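Local coordinates for protein phosphoribosylaminoimidazole carboxylase (Bombyx mori, PDB 4JA0) that probably catalyses two steps of purine biosynthesis, carboxylation of aminoimidazole ribonucleotide and ligation of the product with aspartate to give SAICAR, at residues I99-R104 and Q129-K134; I173-I178 and I191-E196. All coordinates share one frame; numbering follows the deposited sequence.

Interaction 1. Residues I99-R104 and Q129-K134. With SO4 (sulfate ion), chain J.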
loop_
_atom_site.group_PDB
_atom_site.type_symbol
_atom_site.label_atom_id
_atom_site.label_comp_id
_atom_site.label_asym_id
_atom_site.label_seq_id
_atom_site.Cartn_x
_atom_site.Cartn_y
_atom_site.Cartn_z
ATOM N N ILE A 99 16.875 -35.199 43.160
ATOM C CA ILE A 99 17.597 -33.938 43.086
ATOM C C ILE A 99 16.891 -32.915 43.950
ATOM O O ILE A 99 15.665 -32.793 43.905
ATOM C CB ILE A 99 17.629 -33.365 41.662
ATOM C CG1 ILE A 99 18.152 -34.413 40.681
ATOM C CG2 ILE A 99 18.449 -32.071 41.616
ATOM C CD1 ILE A 99 19.609 -34.780 40.909
ATOM N N GLU A 100 17.656 -32.190 44.753
ATOM C CA GLU A 100 17.131 -30.988 45.377
ATOM C C GLU A 100 17.383 -29.783 44.459
ATOM O O GLU A 100 18.523 -29.473 44.120
ATOM C CB GLU A 100 17.754 -30.777 46.753
ATOM C CG GLU A 100 17.296 -31.792 47.782
ATOM C CD GLU A 100 18.008 -31.640 49.108
ATOM O OE1 GLU A 100 18.855 -30.725 49.214
ATOM O OE2 GLU A 100 17.712 -32.431 50.036
ATOM N N TRP A 101 16.303 -29.122 44.051
ATOM C CA TRP A 101 16.392 -27.947 43.190
ATOM C C TRP A 101 16.372 -26.661 44.020
ATOM O O TRP A 101 15.369 -26.340 44.656
ATOM C CB TRP A 101 15.271 -27.958 42.145
ATOM C CG TRP A 101 15.276 -29.200 41.326
ATOM C CD1 TRP A 101 14.799 -30.427 41.696
ATOM C CD2 TRP A 101 15.822 -29.360 40.006
ATOM N NE1 TRP A 101 15.000 -31.335 40.675
ATOM C CE2 TRP A 101 15.625 -30.703 39.629
ATOM C CE3 TRP A 101 16.441 -28.495 39.111
ATOM C CZ2 TRP A 101 16.040 -31.203 38.386
ATOM C CZ3 TRP A 101 16.854 -28.992 37.880
ATOM C CH2 TRP A 101 16.648 -30.329 37.529
ATOM N N VAL A 102 17.495 -25.953 44.036
ATOM C CA VAL A 102 17.691 -24.812 44.926
ATOM C C VAL A 102 17.762 -23.502 44.141
ATOM O O VAL A 102 18.373 -23.447 43.078
ATOM C CB VAL A 102 18.987 -24.977 45.776
ATOM C CG1 VAL A 102 19.253 -23.730 46.576
ATOM C CG2 VAL A 102 18.882 -26.160 46.681
ATOM N N THR A 103 17.084 -22.469 44.627
ATOM C CA THR A 103 17.119 -21.137 43.999
ATOM C C THR A 103 17.539 -20.095 45.018
ATOM O O THR A 103 17.065 -20.127 46.148
ATOM C CB THR A 103 15.742 -20.712 43.405
ATOM O OG1 THR A 103 15.199 -21.785 42.634
ATOM C CG2 THR A 103 15.909 -19.554 42.479
ATOM N N ARG A 104 18.399 -19.167 44.606
ATOM C CA ARG A 104 18.860 -18.081 45.465
ATOM C C ARG A 104 18.664 -16.736 44.812
ATOM O O ARG A 104 18.899 -16.593 43.621
ATOM C CB ARG A 104 20.352 -18.224 45.734
ATOM C CG ARG A 104 20.766 -19.614 46.084
ATOM C CD ARG A 104 22.258 -19.683 46.254
ATOM N NE ARG A 104 22.705 -21.067 46.356
ATOM C CZ ARG A 104 22.733 -21.751 47.493
ATOM N NH1 ARG A 104 22.346 -21.177 48.635
ATOM N NH2 ARG A 104 23.150 -23.007 47.488
ATOM N N GLN A 129 20.228 -20.777 40.159
ATOM C CA GLN A 129 19.567 -22.051 40.382
ATOM C C GLN A 129 20.574 -23.202 40.301
ATOM O O GLN A 129 21.295 -23.334 39.317
ATOM C CB GLN A 129 18.318 -22.181 39.474
ATOM C CG GLN A 129 18.147 -23.435 38.641
ATOM C CD GLN A 129 17.974 -24.722 39.432
ATOM O OE1 GLN A 129 18.053 -24.750 40.659
ATOM N NE2 GLN A 129 17.759 -25.806 38.717
ATOM N N GLU A 130 20.646 -23.984 41.381
ATOM C CA GLU A 130 21.619 -25.066 41.536
ATOM C C GLU A 130 20.969 -26.402 41.858
ATOM O O GLU A 130 19.843 -26.473 42.352
ATOM C CB GLU A 130 22.625 -24.718 42.631
ATOM C CG GLU A 130 23.349 -23.438 42.323
ATOM C CD GLU A 130 24.265 -22.960 43.421
ATOM O OE1 GLU A 130 23.886 -23.058 44.610
ATOM O OE2 GLU A 130 25.368 -22.477 43.071
ATOM N N THR A 131 21.696 -27.471 41.580
ATOM C CA THR A 131 21.153 -28.802 41.790
ATOM C C THR A 131 22.029 -29.627 42.706
ATOM O O THR A 131 23.254 -29.479 42.727
ATOM C CB THR A 131 20.908 -29.545 40.453
ATOM O OG1 THR A 131 21.974 -29.262 39.537
ATOM C CG2 THR A 131 19.669 -29.035 39.840
ATOM N N PHE A 132 21.366 -30.474 43.483
ATOM C CA PHE A 132 22.034 -31.315 44.449
ATOM C C PHE A 132 21.479 -32.718 44.431
ATOM O O PHE A 132 20.270 -32.925 44.358
ATOM C CB PHE A 132 21.919 -30.708 45.835
ATOM C CG PHE A 132 22.627 -29.405 45.964
ATOM C CD1 PHE A 132 21.959 -28.204 45.757
ATOM C CD2 PHE A 132 23.971 -29.371 46.266
ATOM C CE1 PHE A 132 22.624 -26.983 45.863
ATOM C CE2 PHE A 132 24.636 -28.158 46.370
ATOM C CZ PHE A 132 23.958 -26.962 46.170
ATOM N N PHE A 133 22.397 -33.671 44.524
ATOM C CA PHE A 133 22.088 -35.080 44.541
ATOM C C PHE A 133 21.964 -35.540 45.989
ATOM O O PHE A 133 22.200 -34.764 46.908
ATOM C CB PHE A 133 23.188 -35.860 43.830
ATOM C CG PHE A 133 22.871 -37.310 43.658
ATOM C CD1 PHE A 133 21.733 -37.699 42.957
ATOM C CD2 PHE A 133 23.689 -38.283 44.208
ATOM C CE1 PHE A 133 21.425 -39.036 42.799
ATOM C CE2 PHE A 133 23.385 -39.616 44.062
ATOM C CZ PHE A 133 22.249 -39.996 43.357
ATOM N N LYS A 134 21.583 -36.794 46.192
ATOM C CA LYS A 134 21.541 -37.395 47.530
ATOM C C LYS A 134 23.009 -37.850 47.886
ATOM O O LYS A 134 23.874 -37.667 47.039
ATOM C CB LYS A 134 20.469 -38.480 47.501
ATOM C CG LYS A 134 19.144 -37.878 46.995
ATOM C CD LYS A 134 18.959 -36.401 47.448
ATOM C CE LYS A 134 17.645 -35.776 46.980
ATOM N NZ LYS A 134 16.410 -36.349 47.586
HETATM S S SO4 J . 22.660 -23.640 51.657
HETATM O O1 SO4 J . 22.891 -24.011 53.050
HETATM O O2 SO4 J . 23.524 -22.499 51.384
HETATM O O3 SO4 J . 22.996 -24.761 50.774
HETATM O O4 SO4 J . 21.264 -23.251 51.429
#
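E100 and V102 form antiparallel hydrogen-bonded pairs with F132 and E130, two backbone bonds each, while W101–T131 and T103–Q129 are non-hydrogen-bonded pairs; the strand axes come within 4.7 Å at 153°. On the E100, V102, E130 and F132 face, the extended R104 chain presents its guanidinium side-on to E130, forming a salt bridge. R104 NE (2.9 Å) and NH2 (3.0 Å) both donate to E130 OE1, which lies in the guanidinium plane, the carboxylate turned 83° against it. R104 NH1 donates a hydrogen bond to sulfate O2 at 3.3 Å; S110 N also binds this sulfate. V102 CG1 lies over the guanidinium centre, and V102 CG2 leans on F132 CD1 at 3.8 Å. An alanine at R104 would probably leave the E130 carboxylate without this charged mate and freer to turn. On the other face, T131 CG2 makes a CH-pi contact with the W101 six-membered ring, 3.7 Å from its centroid, with I99 CG2 over the same face, both set toward the rim; T131 OG1 bonds to W143 O. Helix 162-183 packs on W101 through M168 and T172, F111 of helix 110-114 touches R104 and E130, and strand 188-200 pairs with strand 100-104.

Interaction 2. Residues I173-I178 and I191-E196; sequences ILIFEI and IDMKIE
F176 and M193 meet because of how each chain is turned: CG of F176 stands anti to the backbone N (chi1 178°), and the end of the ring reaches the strand, while the M193 chain bends at its last torsion (chi3 81°), which swings CE round toward I175. Helix 173-178 lies over strand 191-195, the short axes 9.2 Å apart at closest and their directions 132° apart, a spacing bridged mainly by side chains. The F176 ring does not lie flat on the strand; one edge is directed at the strand. Near the ring plane, F176 CE1 approaches the CA of D192 at 3.8 Å, and F176 CD1 approaches M193 CB at 4.1 Å. I191 O is also close, 3.9 Å from F176 CE1. The sulfur of M193 touches the helix backbone, with SD 4.0 Å from F176 CA, and its methyl CE rests 4.2 Å from I175 CG2. Two residues further along the strand, I195 CD1 meets I175 CD1 at 3.8 Å, the two side chains crossing at a slant. Beyond these residues, F176 also packs on T103 and R105, and M193 on W216 and I211. The far side of the helix is covered by helix 396-420, where L174 touches L407 and E177 pairs with R403. The D192 side chain leaves the strand away from the helix, and its carboxylate forms a salt bridge with R217. The contact is thus the layer between a helix and the sheet it covers in the SAICAR synthetase part of the chain. Its chemistry is almost wholly apolar and its six touching residues are buried, so the fit of the F176, M193, I175 and I195 side chains, rather than directed polar bonds, holds helix and strand together.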
loop_
_atom_site.group_PDB
_atom_site.type_symbol
_atom_site.label_atom_id
_atom_site.label_comp_id
_atom_site.label_asym_id
_atom_site.label_seq_id
_atom_site.Cartn_x
_atom_site.Cartn_y
_atom_site.Cartn_z
ATOM N N ILE A 173 12.936 -21.792 39.153
ATOM C CA ILE A 173 13.099 -20.348 39.194
ATOM C C ILE A 173 11.743 -19.670 39.290
ATOM O O ILE A 173 11.577 -18.716 40.051
ATOM C CB ILE A 173 13.833 -19.825 37.962
ATOM C CG1 ILE A 173 15.218 -20.460 37.884
ATOM C CG2 ILE A 173 13.933 -18.320 38.006
ATOM C CD1 ILE A 173 15.965 -20.141 36.608
ATOM N N LEU A 174 10.769 -20.189 38.547
ATOM C CA LEU A 174 9.419 -19.610 38.507
ATOM C C LEU A 174 8.694 -19.655 39.850
ATOM O O LEU A 174 8.108 -18.666 40.274
ATOM C CB LEU A 174 8.592 -20.336 37.441
ATOM C CG LEU A 174 7.191 -19.820 37.154
ATOM C CD1 LEU A 174 7.246 -18.324 37.056
ATOM C CD2 LEU A 174 6.710 -20.392 35.847
ATOM N N ILE A 175 8.780 -20.799 40.523
ATOM C CA ILE A 175 8.160 -21.007 41.830
ATOM C C ILE A 175 8.779 -20.088 42.869
ATOM O O ILE A 175 8.079 -19.518 43.708
ATOM C CB ILE A 175 8.311 -22.472 42.270
ATOM C CG1 ILE A 175 7.361 -23.344 41.461
ATOM C CG2 ILE A 175 8.082 -22.644 43.773
ATOM C CD1 ILE A 175 7.728 -24.805 41.512
ATOM N N PHE A 176 10.099 -19.951 42.799
ATOM C CA PHE A 176 10.786 -18.987 43.621
ATOM C C PHE A 176 10.260 -17.565 43.338
ATOM O O PHE A 176 9.961 -16.811 44.262
ATOM C CB PHE A 176 12.282 -19.026 43.358
ATOM C CG PHE A 176 13.037 -18.014 44.151
ATOM C CD1 PHE A 176 13.510 -18.321 45.409
ATOM C CD2 PHE A 176 13.186 -16.710 43.677
ATOM C CE1 PHE A 176 14.177 -17.362 46.148
ATOM C CE2 PHE A 176 13.839 -15.749 44.412
ATOM C CZ PHE A 176 14.339 -16.068 45.643
ATOM N N GLU A 177 10.124 -17.203 42.070
ATOM C CA GLU A 177 9.712 -15.851 41.729
ATOM C C GLU A 177 8.294 -15.527 42.228
ATOM O O GLU A 177 8.040 -14.438 42.766
ATOM C CB GLU A 177 9.809 -15.659 40.223
ATOM C CG GLU A 177 11.239 -15.471 39.706
ATOM C CD GLU A 177 11.312 -15.552 38.183
ATOM O OE1 GLU A 177 10.372 -16.130 37.581
ATOM O OE2 GLU A 177 12.291 -15.035 37.588
ATOM N N ILE A 178 7.395 -16.499 42.103
ATOM C CA ILE A 178 6.024 -16.371 42.581
ATOM C C ILE A 178 5.946 -16.163 44.082
ATOM O O ILE A 178 5.306 -15.230 44.550
ATOM C CB ILE A 178 5.216 -17.636 42.239
ATOM C CG1 ILE A 178 4.985 -17.712 40.736
ATOM C CG2 ILE A 178 3.890 -17.669 43.016
ATOM C CD1 ILE A 178 4.369 -18.989 40.303
ATOM N N ILE A 191 14.694 -15.467 50.373
ATOM C CA ILE A 191 16.125 -15.387 50.078
ATOM C C ILE A 191 16.577 -16.566 49.262
ATOM O O ILE A 191 17.330 -16.412 48.312
ATOM C CB ILE A 191 16.982 -15.235 51.384
ATOM C CG1 ILE A 191 17.315 -13.774 51.638
ATOM C CG2 ILE A 191 18.317 -15.889 51.245
ATOM C CD1 ILE A 191 16.166 -12.949 51.989
ATOM N N ASP A 192 16.109 -17.747 49.631
ATOM C CA ASP A 192 16.390 -18.925 48.840
ATOM C C ASP A 192 15.355 -19.996 49.096
ATOM O O ASP A 192 14.501 -19.825 49.954
ATOM C CB ASP A 192 17.833 -19.435 49.040
ATOM C CG ASP A 192 18.172 -19.765 50.499
ATOM O OD1 ASP A 192 19.128 -19.161 51.024
ATOM O OD2 ASP A 192 17.553 -20.680 51.094
ATOM N N MET A 193 15.397 -21.067 48.306
ATOM C CA MET A 193 14.413 -22.143 48.419
ATOM C C MET A 193 14.950 -23.459 47.941
ATOM O O MET A 193 15.838 -23.490 47.105
ATOM C CB MET A 193 13.221 -21.873 47.530
ATOM C CG MET A 193 12.090 -21.138 48.137
ATOM S SD MET A 193 10.859 -21.392 46.876
ATOM C CE MET A 193 10.332 -23.026 47.348
ATOM N N LYS A 194 14.328 -24.541 48.393
ATOM C CA LYS A 194 14.620 -25.876 47.873
ATOM C C LYS A 194 13.303 -26.599 47.625
ATOM O O LYS A 194 12.400 -26.585 48.473
ATOM C CB LYS A 194 15.481 -26.682 48.862
ATOM N N ILE A 195 13.189 -27.229 46.461
ATOM C CA ILE A 195 12.001 -28.003 46.158
ATOM C C ILE A 195 12.468 -29.305 45.556
ATOM O O ILE A 195 13.645 -29.445 45.247
ATOM C CB ILE A 195 11.070 -27.278 45.171
ATOM C CG1 ILE A 195 11.841 -26.906 43.909
ATOM C CG2 ILE A 195 10.482 -26.048 45.791
ATOM C CD1 ILE A 195 10.992 -26.184 42.868
ATOM N N GLU A 196 11.542 -30.241 45.372
ATOM C CA GLU A 196 11.844 -31.526 44.758
ATOM C C GLU A 196 10.737 -31.928 43.780
ATOM O O GLU A 196 9.584 -31.586 43.985
ATOM C CB GLU A 196 12.045 -32.587 45.843
ATOM C CG GLU A 196 13.361 -32.432 46.624
ATOM C CD GLU A 196 13.463 -33.347 47.855
ATOM O OE1 GLU A 196 12.764 -34.385 47.903
ATOM O OE2 GLU A 196 14.242 -33.016 48.784
#

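How the interactions relate
Both interactions belong to one antiparallel sheet, in which strands 100-104 and 188-200 are neighbours. Probable backbone hydrogen bonds stitch them, T103 O to M193 N and W101 N to I195 O, both 2.9 Å. Interaction 1 is lateral pairing within the sheet and only partly buried: backbone bonds and a salt bridge beside a sulfate share the work with apolar packing. Interaction 2 is a buried, helix-on-sheet contact made by apolar side chains. Helix 162-183 serves both, packing on W101 and T103 from one contact and on M193 and I195 from the other. The R104–E130 salt bridge and the sulfate lie on the face of V102 and E130, whereas the packing beneath the helix is mainly apolar.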